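Local coordinates for superantigen-like protein SSL10 (PDB 6LWT) that probably dampens classical complement activation by binding the Fc region of human IgG, and probably hinders plasma clotting by binding prothrombin, at residues Y124-E129 / K190-I195; I49-L54 / V73-E78; N108-K113 / A117-Y122; H143-E146 / L150-T153; K60-Q65 / G184-S189. All coordinates share one frame; numbering follows the deposited sequence.

Interaction 1: Y124-E129 / K190-I195; sequences YYIKKE and KQIKDI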
# COMPACT_ATOMS: atom_id res chain seq x y z
N TYR A 124 -7.41 -10.27 -9.50
CA TYR A 124 -7.37 -9.27 -8.43
C TYR A 124 -7.50 -7.93 -9.12
O TYR A 124 -6.66 -7.60 -9.95
CB TYR A 124 -6.05 -9.34 -7.68
CG TYR A 124 -5.98 -8.30 -6.60
CD1 TYR A 124 -6.65 -8.49 -5.39
CD2 TYR A 124 -5.33 -7.08 -6.82
CE1 TYR A 124 -6.63 -7.50 -4.40
CE2 TYR A 124 -5.32 -6.09 -5.86
CZ TYR A 124 -5.96 -6.31 -4.65
OH TYR A 124 -5.93 -5.31 -3.68
N TYR A 125 -8.56 -7.19 -8.81
CA TYR A 125 -8.93 -6.02 -9.59
C TYR A 125 -8.33 -4.75 -9.02
O TYR A 125 -8.29 -4.56 -7.81
CB TYR A 125 -10.47 -5.91 -9.70
CG TYR A 125 -11.07 -7.10 -10.39
CD1 TYR A 125 -10.99 -7.24 -11.78
CD2 TYR A 125 -11.69 -8.11 -9.66
CE1 TYR A 125 -11.53 -8.35 -12.41
CE2 TYR A 125 -12.23 -9.23 -10.29
CZ TYR A 125 -12.15 -9.34 -11.66
OH TYR A 125 -12.66 -10.45 -12.28
N ILE A 126 -7.82 -3.91 -9.92
CA ILE A 126 -7.29 -2.60 -9.61
C ILE A 126 -7.96 -1.58 -10.55
O ILE A 126 -7.79 -1.67 -11.77
CB ILE A 126 -5.77 -2.57 -9.81
CG1 ILE A 126 -5.10 -3.57 -8.86
CG2 ILE A 126 -5.24 -1.17 -9.55
CD1 ILE A 126 -3.65 -3.80 -9.14
N LYS A 127 -8.69 -0.63 -9.96
CA LYS A 127 -9.52 0.32 -10.74
C LYS A 127 -8.69 1.51 -11.26
O LYS A 127 -8.96 2.01 -12.35
CB LYS A 127 -10.70 0.89 -9.92
CG LYS A 127 -11.36 0.00 -8.88
CD LYS A 127 -12.06 -1.22 -9.45
CE LYS A 127 -12.14 -2.31 -8.39
NZ LYS A 127 -13.23 -3.28 -8.67
N LYS A 128 -7.69 1.93 -10.50
CA LYS A 128 -6.87 3.09 -10.87
C LYS A 128 -5.87 2.78 -11.98
O LYS A 128 -5.36 1.67 -12.09
CB LYS A 128 -6.10 3.59 -9.65
CG LYS A 128 -6.94 4.00 -8.47
CD LYS A 128 -6.09 4.12 -7.21
CE LYS A 128 -6.66 5.19 -6.31
NZ LYS A 128 -6.00 5.24 -4.99
N GLU A 129 -5.55 3.79 -12.78
CA GLU A 129 -4.49 3.71 -13.77
C GLU A 129 -3.11 3.57 -13.13
O GLU A 129 -2.23 2.93 -13.70
CB GLU A 129 -4.48 4.97 -14.66
CG GLU A 129 -3.29 5.07 -15.61
CD GLU A 129 -3.39 6.24 -16.59
OE1 GLU A 129 -4.47 6.42 -17.20
OE2 GLU A 129 -2.37 6.96 -16.75
N LYS A 190 -1.68 -1.39 -15.30
CA LYS A 190 -1.74 -2.28 -16.48
C LYS A 190 -0.46 -3.09 -16.72
O LYS A 190 -0.49 -4.07 -17.46
CB LYS A 190 -2.03 -1.44 -17.73
CG LYS A 190 -0.85 -0.58 -18.19
CD LYS A 190 -1.04 0.00 -19.58
CE LYS A 190 -0.18 1.23 -19.87
NZ LYS A 190 1.28 1.02 -19.68
N GLN A 191 0.66 -2.65 -16.14
CA GLN A 191 1.90 -3.38 -16.20
C GLN A 191 2.00 -4.57 -15.27
O GLN A 191 2.88 -5.40 -15.46
CB GLN A 191 3.10 -2.42 -15.99
CG GLN A 191 3.30 -1.46 -17.17
CD GLN A 191 3.41 -2.20 -18.52
OE1 GLN A 191 4.44 -2.82 -18.82
NE2 GLN A 191 2.35 -2.16 -19.33
N ILE A 192 1.09 -4.70 -14.31
CA ILE A 192 1.18 -5.79 -13.35
C ILE A 192 0.75 -7.07 -14.08
O ILE A 192 -0.34 -7.15 -14.65
CB ILE A 192 0.33 -5.56 -12.09
CG1 ILE A 192 0.71 -4.23 -11.42
CG2 ILE A 192 0.52 -6.71 -11.11
CD1 ILE A 192 -0.26 -3.78 -10.36
N LYS A 193 1.63 -8.06 -14.07
CA LYS A 193 1.40 -9.34 -14.75
C LYS A 193 0.71 -10.28 -13.79
O LYS A 193 -0.38 -10.78 -14.07
CB LYS A 193 2.73 -9.94 -15.25
CG LYS A 193 2.63 -11.28 -15.98
CD LYS A 193 4.00 -11.95 -16.16
CE LYS A 193 4.61 -11.72 -17.54
NZ LYS A 193 4.30 -12.83 -18.49
N ASP A 194 1.33 -10.52 -12.64
CA ASP A 194 0.76 -11.42 -11.65
C ASP A 194 1.29 -11.09 -10.26
O ASP A 194 2.25 -10.34 -10.12
CB ASP A 194 1.01 -12.89 -12.01
CG ASP A 194 2.45 -13.17 -12.36
OD1 ASP A 194 3.31 -12.89 -11.54
OD2 ASP A 194 2.73 -13.65 -13.49
N ILE A 195 0.62 -11.66 -9.26
CA ILE A 195 0.93 -11.47 -7.85
C ILE A 195 0.97 -12.85 -7.21
O ILE A 195 -0.05 -13.53 -7.15
CB ILE A 195 -0.14 -10.58 -7.17
CG1 ILE A 195 -0.28 -9.21 -7.88
CG2 ILE A 195 0.22 -10.36 -5.72
CD1 ILE A 195 -1.52 -8.44 -7.51
O HOH W 1 -2.27 1.43 -16.02

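Interaction 2: I49-L54 / V73-E78; sequences IKIQVL and VFFVQE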
# COMPACT_ATOMS: atom_id res chain seq x y z
N ILE A 49 -10.72 17.06 8.34
CA ILE A 49 -9.69 16.36 9.09
C ILE A 49 -8.33 16.86 8.63
O ILE A 49 -8.07 16.92 7.43
CB ILE A 49 -9.72 14.84 8.84
CG1 ILE A 49 -11.09 14.25 9.16
CG2 ILE A 49 -8.66 14.15 9.70
CD1 ILE A 49 -11.32 12.94 8.42
N LYS A 50 -7.46 17.19 9.58
CA LYS A 50 -6.11 17.65 9.29
C LYS A 50 -5.22 16.46 8.95
O LYS A 50 -4.98 15.62 9.80
CB LYS A 50 -5.54 18.42 10.48
CG LYS A 50 -6.29 19.70 10.77
CD LYS A 50 -5.67 20.50 11.91
CE LYS A 50 -5.80 19.78 13.24
NZ LYS A 50 -5.50 20.71 14.37
N ILE A 51 -4.73 16.43 7.71
CA ILE A 51 -3.87 15.35 7.22
C ILE A 51 -2.48 15.89 6.89
O ILE A 51 -2.37 16.87 6.15
CB ILE A 51 -4.44 14.73 5.92
CG1 ILE A 51 -5.93 14.41 6.05
CG2 ILE A 51 -3.64 13.48 5.54
CD1 ILE A 51 -6.27 13.43 7.13
N GLN A 52 -1.45 15.27 7.45
CA GLN A 52 -0.07 15.52 7.10
C GLN A 52 0.54 14.25 6.49
O GLN A 52 0.54 13.17 7.10
CB GLN A 52 0.74 15.95 8.32
CG GLN A 52 2.23 16.14 8.04
CD GLN A 52 2.94 17.01 9.07
OE1 GLN A 52 2.44 18.07 9.44
NE2 GLN A 52 4.11 16.57 9.53
N VAL A 53 1.08 14.41 5.28
CA VAL A 53 1.69 13.33 4.53
C VAL A 53 3.20 13.55 4.54
O VAL A 53 3.65 14.63 4.12
CB VAL A 53 1.23 13.33 3.06
CG1 VAL A 53 1.78 12.11 2.32
CG2 VAL A 53 -0.29 13.44 2.97
N LEU A 54 3.95 12.56 5.02
CA LEU A 54 5.40 12.50 4.88
C LEU A 54 5.75 12.00 3.49
O LEU A 54 5.28 10.93 3.07
CB LEU A 54 6.00 11.58 5.94
CG LEU A 54 7.52 11.33 5.88
CD1 LEU A 54 8.30 12.58 6.24
CD2 LEU A 54 7.89 10.19 6.81
N VAL A 73 -4.56 10.58 -3.02
CA VAL A 73 -3.87 10.21 -1.77
C VAL A 73 -4.50 8.96 -1.18
O VAL A 73 -5.73 8.91 -0.96
CB VAL A 73 -3.91 11.37 -0.73
CG1 VAL A 73 -3.14 10.99 0.53
CG2 VAL A 73 -3.28 12.62 -1.33
N PHE A 74 -3.67 7.94 -0.95
CA PHE A 74 -4.08 6.76 -0.19
C PHE A 74 -3.55 6.92 1.22
O PHE A 74 -2.35 6.76 1.48
CB PHE A 74 -3.59 5.45 -0.80
CG PHE A 74 -4.08 4.23 -0.05
CD1 PHE A 74 -5.41 3.86 -0.12
CD2 PHE A 74 -3.22 3.48 0.74
CE1 PHE A 74 -5.89 2.74 0.55
CE2 PHE A 74 -3.69 2.36 1.43
CZ PHE A 74 -5.02 2.00 1.34
N PHE A 75 -4.46 7.26 2.12
CA PHE A 75 -4.13 7.55 3.52
C PHE A 75 -4.16 6.27 4.34
O PHE A 75 -5.14 5.51 4.25
CB PHE A 75 -5.14 8.57 4.06
CG PHE A 75 -5.12 8.73 5.56
CD1 PHE A 75 -5.91 7.90 6.37
CD2 PHE A 75 -4.35 9.72 6.15
CE1 PHE A 75 -5.89 8.05 7.76
CE2 PHE A 75 -4.34 9.87 7.53
CZ PHE A 75 -5.09 9.03 8.33
N VAL A 76 -3.11 6.04 5.12
CA VAL A 76 -3.09 5.01 6.16
C VAL A 76 -2.63 5.69 7.45
O VAL A 76 -1.56 6.30 7.49
CB VAL A 76 -2.15 3.84 5.79
CG1 VAL A 76 -2.04 2.83 6.93
CG2 VAL A 76 -2.65 3.16 4.51
N GLN A 77 -3.41 5.57 8.52
CA GLN A 77 -3.04 6.22 9.78
C GLN A 77 -1.79 5.61 10.42
O GLN A 77 -1.78 4.44 10.77
CB GLN A 77 -4.19 6.19 10.79
CG GLN A 77 -3.89 7.08 12.00
CD GLN A 77 -5.06 7.28 12.94
OE1 GLN A 77 -4.90 7.14 14.16
NE2 GLN A 77 -6.20 7.62 12.40
N GLU A 78 -0.72 6.39 10.52
CA GLU A 78 0.43 6.03 11.33
C GLU A 78 0.25 6.49 12.78
O GLU A 78 0.66 5.80 13.72
CB GLU A 78 1.70 6.67 10.78
CG GLU A 78 2.01 6.29 9.35
CD GLU A 78 2.31 4.80 9.17
OE1 GLU A 78 2.83 4.14 10.11
OE2 GLU A 78 2.03 4.31 8.08

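Interaction 3: N108-K113 / A117-Y122; sequences NISKEK and AFVKGY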
# COMPACT_ATOMS: atom_id res chain seq x y z
N ASN A 108 -2.17 -15.38 -7.25
CA ASN A 108 -2.13 -16.80 -6.93
C ASN A 108 -1.59 -17.02 -5.53
O ASN A 108 -0.60 -16.38 -5.15
CB ASN A 108 -1.46 -17.65 -8.03
CG ASN A 108 0.05 -17.49 -8.13
OD1 ASN A 108 0.55 -16.79 -9.01
ND2 ASN A 108 0.78 -18.20 -7.30
N ILE A 109 -2.24 -17.93 -4.81
CA ILE A 109 -1.97 -18.16 -3.40
C ILE A 109 -1.52 -19.61 -3.19
O ILE A 109 -2.18 -20.56 -3.66
CB ILE A 109 -3.23 -17.98 -2.50
CG1 ILE A 109 -4.12 -16.82 -2.96
CG2 ILE A 109 -2.83 -17.83 -1.02
CD1 ILE A 109 -3.50 -15.45 -2.79
N SER A 110 -0.40 -19.75 -2.47
CA SER A 110 0.05 -21.04 -1.98
C SER A 110 0.02 -20.95 -0.45
O SER A 110 0.73 -20.13 0.14
CB SER A 110 1.45 -21.31 -2.45
OG SER A 110 1.99 -22.40 -1.71
N LYS A 111 -0.83 -21.77 0.18
CA LYS A 111 -1.03 -21.70 1.63
C LYS A 111 -1.15 -23.05 2.33
O LYS A 111 -1.75 -23.11 3.40
CB LYS A 111 -2.26 -20.84 1.93
CG LYS A 111 -3.55 -21.34 1.31
CD LYS A 111 -4.77 -20.72 1.97
CE LYS A 111 -6.03 -20.96 1.16
NZ LYS A 111 -6.52 -22.36 1.25
N GLU A 112 -0.60 -24.12 1.75
CA GLU A 112 -0.57 -25.43 2.41
C GLU A 112 0.67 -25.54 3.32
O GLU A 112 1.75 -25.09 2.96
CB GLU A 112 -0.54 -26.57 1.40
CG GLU A 112 -1.57 -26.49 0.28
CD GLU A 112 -2.98 -26.24 0.76
OE1 GLU A 112 -3.65 -25.39 0.18
OE2 GLU A 112 -3.42 -26.88 1.73
N LYS A 113 0.50 -26.13 4.50
CA LYS A 113 1.66 -26.47 5.33
C LYS A 113 2.54 -27.52 4.63
O LYS A 113 2.04 -28.45 3.99
CB LYS A 113 1.23 -27.00 6.70
CG LYS A 113 0.55 -25.98 7.60
CD LYS A 113 0.36 -26.52 9.02
CE LYS A 113 0.61 -25.46 10.09
NZ LYS A 113 -0.43 -24.39 10.15
N ALA A 117 2.22 -28.42 -3.10
CA ALA A 117 2.32 -27.30 -4.04
C ALA A 117 0.97 -26.84 -4.59
O ALA A 117 0.95 -26.11 -5.58
CB ALA A 117 3.25 -27.67 -5.20
N PHE A 118 -0.14 -27.23 -3.96
CA PHE A 118 -1.46 -26.78 -4.42
C PHE A 118 -1.54 -25.24 -4.44
O PHE A 118 -1.15 -24.58 -3.48
CB PHE A 118 -2.56 -27.34 -3.51
CG PHE A 118 -3.93 -26.93 -3.92
CD1 PHE A 118 -4.60 -27.64 -4.89
CD2 PHE A 118 -4.53 -25.82 -3.36
CE1 PHE A 118 -5.88 -27.26 -5.29
CE2 PHE A 118 -5.80 -25.43 -3.77
CZ PHE A 118 -6.47 -26.15 -4.73
N VAL A 119 -2.01 -24.68 -5.55
CA VAL A 119 -2.12 -23.23 -5.71
C VAL A 119 -3.47 -22.92 -6.37
O VAL A 119 -3.91 -23.66 -7.25
CB VAL A 119 -0.97 -22.66 -6.57
CG1 VAL A 119 -1.21 -21.20 -6.96
CG2 VAL A 119 0.38 -22.79 -5.88
N LYS A 120 -4.10 -21.83 -5.95
CA LYS A 120 -5.29 -21.32 -6.64
C LYS A 120 -4.98 -19.90 -7.10
O LYS A 120 -4.48 -19.08 -6.31
CB LYS A 120 -6.50 -21.35 -5.70
CG LYS A 120 -7.79 -20.89 -6.34
CD LYS A 120 -8.99 -20.89 -5.39
CE LYS A 120 -10.24 -20.44 -6.13
NZ LYS A 120 -11.46 -20.40 -5.29
N GLY A 121 -5.28 -19.62 -8.37
CA GLY A 121 -5.12 -18.29 -8.95
C GLY A 121 -6.46 -17.70 -9.33
O GLY A 121 -7.33 -18.41 -9.83
N TYR A 122 -6.61 -16.40 -9.13
CA TYR A 122 -7.84 -15.70 -9.51
C TYR A 122 -7.56 -14.22 -9.77
O TYR A 122 -6.54 -13.69 -9.29
CB TYR A 122 -8.93 -15.90 -8.44
CG TYR A 122 -8.49 -15.55 -7.05
CD1 TYR A 122 -8.64 -14.24 -6.55
CD2 TYR A 122 -7.91 -16.51 -6.23
CE1 TYR A 122 -8.22 -13.91 -5.26
CE2 TYR A 122 -7.49 -16.19 -4.95
CZ TYR A 122 -7.63 -14.90 -4.47
OH TYR A 122 -7.19 -14.66 -3.18
O HOH W 2 0.67 -24.73 -1.58
O HOH W 3 -2.61 -23.40 -1.43

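Interaction 4: H143-E146 / L150-T153; sequences HLIE and LYKT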
# COMPACT_ATOMS: atom_id res chain seq x y z
N HIS A 143 -6.72 -8.01 2.11
CA HIS A 143 -7.30 -9.17 1.41
C HIS A 143 -6.88 -10.50 2.02
O HIS A 143 -7.74 -11.36 2.28
CB HIS A 143 -6.94 -9.10 -0.09
CG HIS A 143 -7.53 -10.21 -0.91
ND1 HIS A 143 -6.79 -11.30 -1.32
CD2 HIS A 143 -8.78 -10.40 -1.39
CE1 HIS A 143 -7.56 -12.11 -2.01
NE2 HIS A 143 -8.78 -11.59 -2.08
N LEU A 144 -5.59 -10.66 2.31
CA LEU A 144 -5.09 -11.91 2.87
C LEU A 144 -5.52 -12.07 4.33
O LEU A 144 -5.74 -13.20 4.77
CB LEU A 144 -3.58 -11.98 2.77
CG LEU A 144 -2.97 -11.96 1.36
CD1 LEU A 144 -1.47 -11.85 1.49
CD2 LEU A 144 -3.36 -13.18 0.55
N ILE A 145 -5.64 -10.96 5.05
CA ILE A 145 -6.14 -11.00 6.44
C ILE A 145 -7.59 -11.48 6.45
O ILE A 145 -7.93 -12.44 7.16
CB ILE A 145 -6.04 -9.61 7.13
CG1 ILE A 145 -4.57 -9.26 7.41
CG2 ILE A 145 -6.83 -9.61 8.45
CD1 ILE A 145 -4.30 -7.79 7.64
N GLU A 146 -8.42 -10.82 5.64
CA GLU A 146 -9.84 -11.12 5.58
C GLU A 146 -10.15 -12.49 4.99
O GLU A 146 -11.03 -13.18 5.49
CB GLU A 146 -10.61 -10.05 4.80
CG GLU A 146 -10.60 -8.69 5.49
CD GLU A 146 -11.20 -7.58 4.64
OE1 GLU A 146 -11.73 -7.84 3.54
OE2 GLU A 146 -11.15 -6.43 5.11
N LEU A 150 -4.45 -14.08 7.53
CA LEU A 150 -3.08 -13.62 7.74
C LEU A 150 -3.03 -12.77 9.01
O LEU A 150 -3.87 -11.90 9.18
CB LEU A 150 -2.59 -12.77 6.57
CG LEU A 150 -1.21 -12.14 6.68
CD1 LEU A 150 -0.10 -13.18 6.61
CD2 LEU A 150 -1.04 -11.12 5.56
N TYR A 151 -2.03 -13.04 9.85
CA TYR A 151 -1.81 -12.37 11.16
C TYR A 151 -2.91 -12.61 12.22
O TYR A 151 -2.80 -12.11 13.34
CB TYR A 151 -1.65 -10.85 11.01
CG TYR A 151 -0.70 -10.34 9.95
CD1 TYR A 151 0.54 -10.93 9.77
CD2 TYR A 151 -1.01 -9.22 9.19
CE1 TYR A 151 1.43 -10.44 8.82
CE2 TYR A 151 -0.12 -8.71 8.24
CZ TYR A 151 1.10 -9.33 8.07
OH TYR A 151 2.01 -8.86 7.16
N LYS A 152 -3.96 -13.34 11.87
CA LYS A 152 -5.10 -13.54 12.75
C LYS A 152 -5.11 -15.00 13.19
O LYS A 152 -5.03 -15.29 14.37
CB LYS A 152 -6.41 -13.17 12.03
CG LYS A 152 -7.58 -12.91 12.96
CD LYS A 152 -8.91 -12.96 12.22
CE LYS A 152 -10.07 -12.65 13.14
NZ LYS A 152 -10.22 -11.18 13.36
N THR A 153 -5.19 -15.91 12.22
CA THR A 153 -5.24 -17.33 12.50
C THR A 153 -4.06 -18.11 11.90
O THR A 153 -3.89 -19.28 12.20
CB THR A 153 -6.58 -17.90 12.00
OG1 THR A 153 -6.72 -17.65 10.59
CG2 THR A 153 -7.78 -17.23 12.76

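Interaction 5: K60-Q65 / G184-S189; sequences KSKFQQ and GEVIES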
# COMPACT_ATOMS: atom_id res chain seq x y z
N LYS A 60 11.38 12.83 -3.63
CA LYS A 60 11.59 14.30 -3.60
C LYS A 60 11.51 14.97 -4.97
O LYS A 60 10.95 16.07 -5.09
CB LYS A 60 12.91 14.66 -2.91
CG LYS A 60 14.19 14.13 -3.57
CD LYS A 60 15.43 14.58 -2.81
CE LYS A 60 15.64 13.84 -1.49
NZ LYS A 60 16.33 12.53 -1.65
N SER A 61 12.05 14.31 -5.98
CA SER A 61 12.07 14.84 -7.36
C SER A 61 10.69 15.10 -7.96
O SER A 61 10.55 15.97 -8.82
CB SER A 61 12.84 13.90 -8.29
OG SER A 61 14.22 14.11 -8.15
N LYS A 62 9.68 14.35 -7.53
CA LYS A 62 8.32 14.57 -8.02
C LYS A 62 7.65 15.80 -7.39
O LYS A 62 6.77 16.42 -8.00
CB LYS A 62 7.46 13.32 -7.80
CG LYS A 62 7.91 12.14 -8.66
CD LYS A 62 7.10 10.88 -8.39
CE LYS A 62 7.44 10.29 -7.03
NZ LYS A 62 6.86 8.94 -6.84
N PHE A 63 8.07 16.13 -6.16
CA PHE A 63 7.46 17.20 -5.38
C PHE A 63 8.42 18.38 -5.19
O PHE A 63 9.01 18.55 -4.14
CB PHE A 63 6.96 16.64 -4.04
CG PHE A 63 5.95 15.53 -4.21
CD1 PHE A 63 4.62 15.81 -4.48
CD2 PHE A 63 6.34 14.20 -4.15
CE1 PHE A 63 3.69 14.80 -4.68
CE2 PHE A 63 5.42 13.18 -4.34
CZ PHE A 63 4.10 13.48 -4.61
N GLN A 64 8.55 19.20 -6.23
CA GLN A 64 9.45 20.37 -6.25
C GLN A 64 8.69 21.72 -6.32
O GLN A 64 9.25 22.72 -6.80
CB GLN A 64 10.40 20.29 -7.46
CG GLN A 64 11.17 18.98 -7.62
CD GLN A 64 12.11 18.99 -8.82
OE1 GLN A 64 12.03 18.13 -9.71
NE2 GLN A 64 13.01 19.97 -8.86
N GLN A 65 7.44 21.74 -5.87
CA GLN A 65 6.69 23.00 -5.77
C GLN A 65 5.99 23.10 -4.41
O GLN A 65 6.04 22.16 -3.61
CB GLN A 65 5.71 23.17 -6.95
CG GLN A 65 4.71 22.04 -7.18
CD GLN A 65 3.69 22.31 -8.30
OE1 GLN A 65 2.83 21.47 -8.57
NE2 GLN A 65 3.77 23.48 -8.93
N GLY A 184 6.24 5.69 -1.46
CA GLY A 184 5.98 6.64 -2.51
C GLY A 184 6.06 6.10 -3.93
O GLY A 184 5.54 6.76 -4.82
N GLU A 185 6.73 4.95 -4.12
CA GLU A 185 6.87 4.26 -5.43
C GLU A 185 5.53 4.14 -6.14
O GLU A 185 4.58 3.67 -5.52
CB GLU A 185 7.37 2.82 -5.23
CG GLU A 185 8.87 2.61 -5.06
CD GLU A 185 9.58 2.05 -6.30
OE1 GLU A 185 10.82 2.07 -6.27
OE2 GLU A 185 8.95 1.60 -7.29
N VAL A 186 5.46 4.48 -7.42
CA VAL A 186 4.20 4.44 -8.19
C VAL A 186 4.29 3.34 -9.24
O VAL A 186 5.29 3.26 -9.95
CB VAL A 186 3.91 5.78 -8.89
CG1 VAL A 186 2.65 5.70 -9.75
CG2 VAL A 186 3.77 6.90 -7.86
N ILE A 187 3.27 2.50 -9.32
CA ILE A 187 3.23 1.39 -10.26
C ILE A 187 2.10 1.68 -11.25
O ILE A 187 1.01 2.08 -10.87
CB ILE A 187 2.98 0.04 -9.56
CG1 ILE A 187 4.08 -0.26 -8.52
CG2 ILE A 187 2.90 -1.07 -10.61
CD1 ILE A 187 3.74 -1.39 -7.57
N GLU A 188 2.40 1.47 -12.52
CA GLU A 188 1.42 1.55 -13.59
C GLU A 188 0.59 0.26 -13.58
O GLU A 188 1.10 -0.82 -13.85
CB GLU A 188 2.17 1.71 -14.91
CG GLU A 188 1.28 1.94 -16.13
CD GLU A 188 1.03 3.40 -16.48
OE1 GLU A 188 0.39 3.61 -17.53
OE2 GLU A 188 1.46 4.32 -15.72
N SER A 189 -0.69 0.37 -13.27
CA SER A 189 -1.54 -0.78 -12.94
C SER A 189 -1.64 -1.84 -14.04
O SER A 189 -1.69 -3.03 -13.75
CB SER A 189 -2.94 -0.30 -12.57
OG SER A 189 -2.94 0.57 -11.43

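Interaction 1: Y124-E129 / K190-I195
I126 and I192 meet methyl to methyl, their CD1 atoms 3.6 Å apart, and this is the tightest point between 124-129 and 190-195. The two side chains run at about a right angle to each other. Each is drawn out to its delta carbon (chi2 170° in I126 and 167° in I192), which lets it bridge two backbones that stay well apart. A second, slacker touch follows: I195 CD1 comes obliquely to the ring of Y124, 4.1 Å from its CD2. L136 and L140 of helix 133-148 extend this apolar patch, L136 against I192 and L140 against both Y124 and I195.

Toward E129 and K190 the packing gives way to water. One water donates to E129 O (2.8 Å) and accepts from K190 N (3.0 Å), so it ties the two backbones together where their side chains do not meet. K190 itself is exposed. Along strand 192-198 a classic beta bulge at K193 and D194, opposite S163, lies between I192 and I195. These two isoleucines thus sit between the mixed sheet and helix 133-148, the helix-on-sheet layout of a beta-grasp domain.

Interaction 2: I49-L54 / V73-E78
I51 leans on the ring of F75 with two carbons. Its CG2 lies 3.9 Å from F75 CD2, and its CD1 reaches the next ring atom, F75 CE2, at 4.1 Å. The isoleucine is folded back on itself (chi2 -60°), so the branch methyl and the chain end meet the same side of the ring, obliquely. Beside this pair V53 CG2 and V73 CG1 make a lighter contact at 4.5 Å. All four residues are buried.

The next shell explains their spacing. The strands are not partners: the nearest alpha carbons, those of V53 and F75, are 8.3 Å apart. Both instead pair with strand 85-93, 49-54 running parallel to it and 71-76 antiparallel. On its far flank 49-54 also pairs with strand 41-46, whose F44 touches I51 and V53, while M29 of strand 26-30 touches V73 and F75. The backbone pairing thus sets where each side chain starts, and the curl of the sheet turns them toward a common interior, as in an OB-fold barrel. Between the two segments the side chains touch through carbon atoms alone, so the contact rests on fit and on exclusion of water, while backbone bonds to neighbouring strands set the positions.

Interaction 3: N108-K113 / A117-Y122
Two backbone hydrogen bonds join I109 and K120 as an antiparallel hydrogen-bonded pair: I109 N gives to K120 O at 2.9 Å, and K120 N gives to I109 O at 3.2 Å. The same carbonyls also take weaker CA-H...O contacts, N108 CA to K120 O (3.3 Å) and V119 CA to I109 O (3.4 Å). Next along, N108 and G121 form a non-hydrogen-bonded pair.

Side-chain packing runs along the hairpin. V119 CG1 lies against CB and the amide nitrogen ND2 of N108, and its CG2 against S110 CB. I109 CG1 approaches the Y122 ring obliquely, 4.0 Å from CE2. Y122 has its ring set between backbone N and carbonyl carbon (chi1 53°), which brings its end back to I109. Its hydroxyl is hydrogen-bonded to Y148, and K147 makes a cation-pi contact with the ring.

Near the turn a polar group meets a ring: E112 OE1 comes obliquely to F118, 3.7 Å from CD2, with the carboxylate nearly perpendicular to the ring (84°).

Water finishes the pairing. F118 O accepts from two waters: one accepts from S110 OG, while the other accepts from K111 N and also donates to E112 OE1. The pairing therefore passes from direct backbone bonds to water-mediated ones toward the exposed turn.

Interaction 4: H143-E146 / L150-T153
L150 N donates to L144 O at 3.2 Å, a nearly straight bond at the hydrogen (168°) that ties the loop to the C-terminal end of helix 133-148, the helix of the beta-grasp domain. The donor sits above the carbonyl plane, 41° out of it, where the chain turns back after the helix. Beneath that bond the side chains close up: L150 CD2 packs 3.9 Å from L144 CB.

I145 meets both L150 and Y151. Its CG1 lies 3.3 Å from L150 O, while its CD1 comes obliquely to the Y151 ring, 3.9 Å from CD2. Y151 takes a left-handed backbone conformation (phi 66°), which bends the chain there. Its hydroxyl is hydrogen-bonded to L174 O and R141 NH2, so the ring is held at its outer end. L18 and Y19 of helix 14-22 also touch it. Across one face of that ring lies its own neighbour, L150 CG, 3.6 Å above the plane and over the centre.

Interaction 5: K60-Q65 / G184-S189
K62 reaches across to 184-189 with its ammonium end, and NZ is the atom that does the touching. It gives a weak hydrogen bond to G184 O at 3.3 Å and lies 3.8 Å from V186 CG2. In the lysine CG lies opposite the carbonyl carbon (chi1 -68°), the chain runs straight through chi2 and then bends at chi3 (-71°), and the bend carries NZ to the glycine carbonyl. V186 points its beta carbon toward the lysine, and the two side chains cross at a slant, so one methyl rests beside the nitrogen. G184, which is buried, presents its backbone carbonyl.

The ammonium also makes a long, weak ion pair with D59 OD1, which lies just before the segment. K62 itself is exposed, so this is a light tie rather than a firm lock. Within the segment F63 N bonds to K60 O at 3.1 Å, closing a turn.

The contact joins the OB-fold side to the beta-grasp side. Q94 lies against K62 and F63, and V92 of strand 85-93 also touches F63. V186 meets I93 of that same strand and K130 of strand 130-132, with which strand 186-188 forms a two-stranded antiparallel sheet beside the start of helix 133-148.

How the interactions relate
Interaction 2 lies in the OB-fold part, interactions 3, 4 and 1 in the beta-grasp part, and interaction 5 spans the two. Along the chain interaction 5 crosses both 2 and 1, its segments alternating with theirs, and interaction 4 falls between the segments of interaction 1. Interactions 1 and 3 share the five-stranded sheet, where I195 O probably accepts from N108 N, and helix 133-148 connects both to interaction 4 (I109 CD1 packs on L144 CD2). Interactions 1 and 5 abut at S189, which probably bonds to K128 O and E129 O. The centres of interactions 2 and 3 are 34 Å apart. Interactions 1 and 2 are buried in different domains, and interaction 5 adds a weak tie between them.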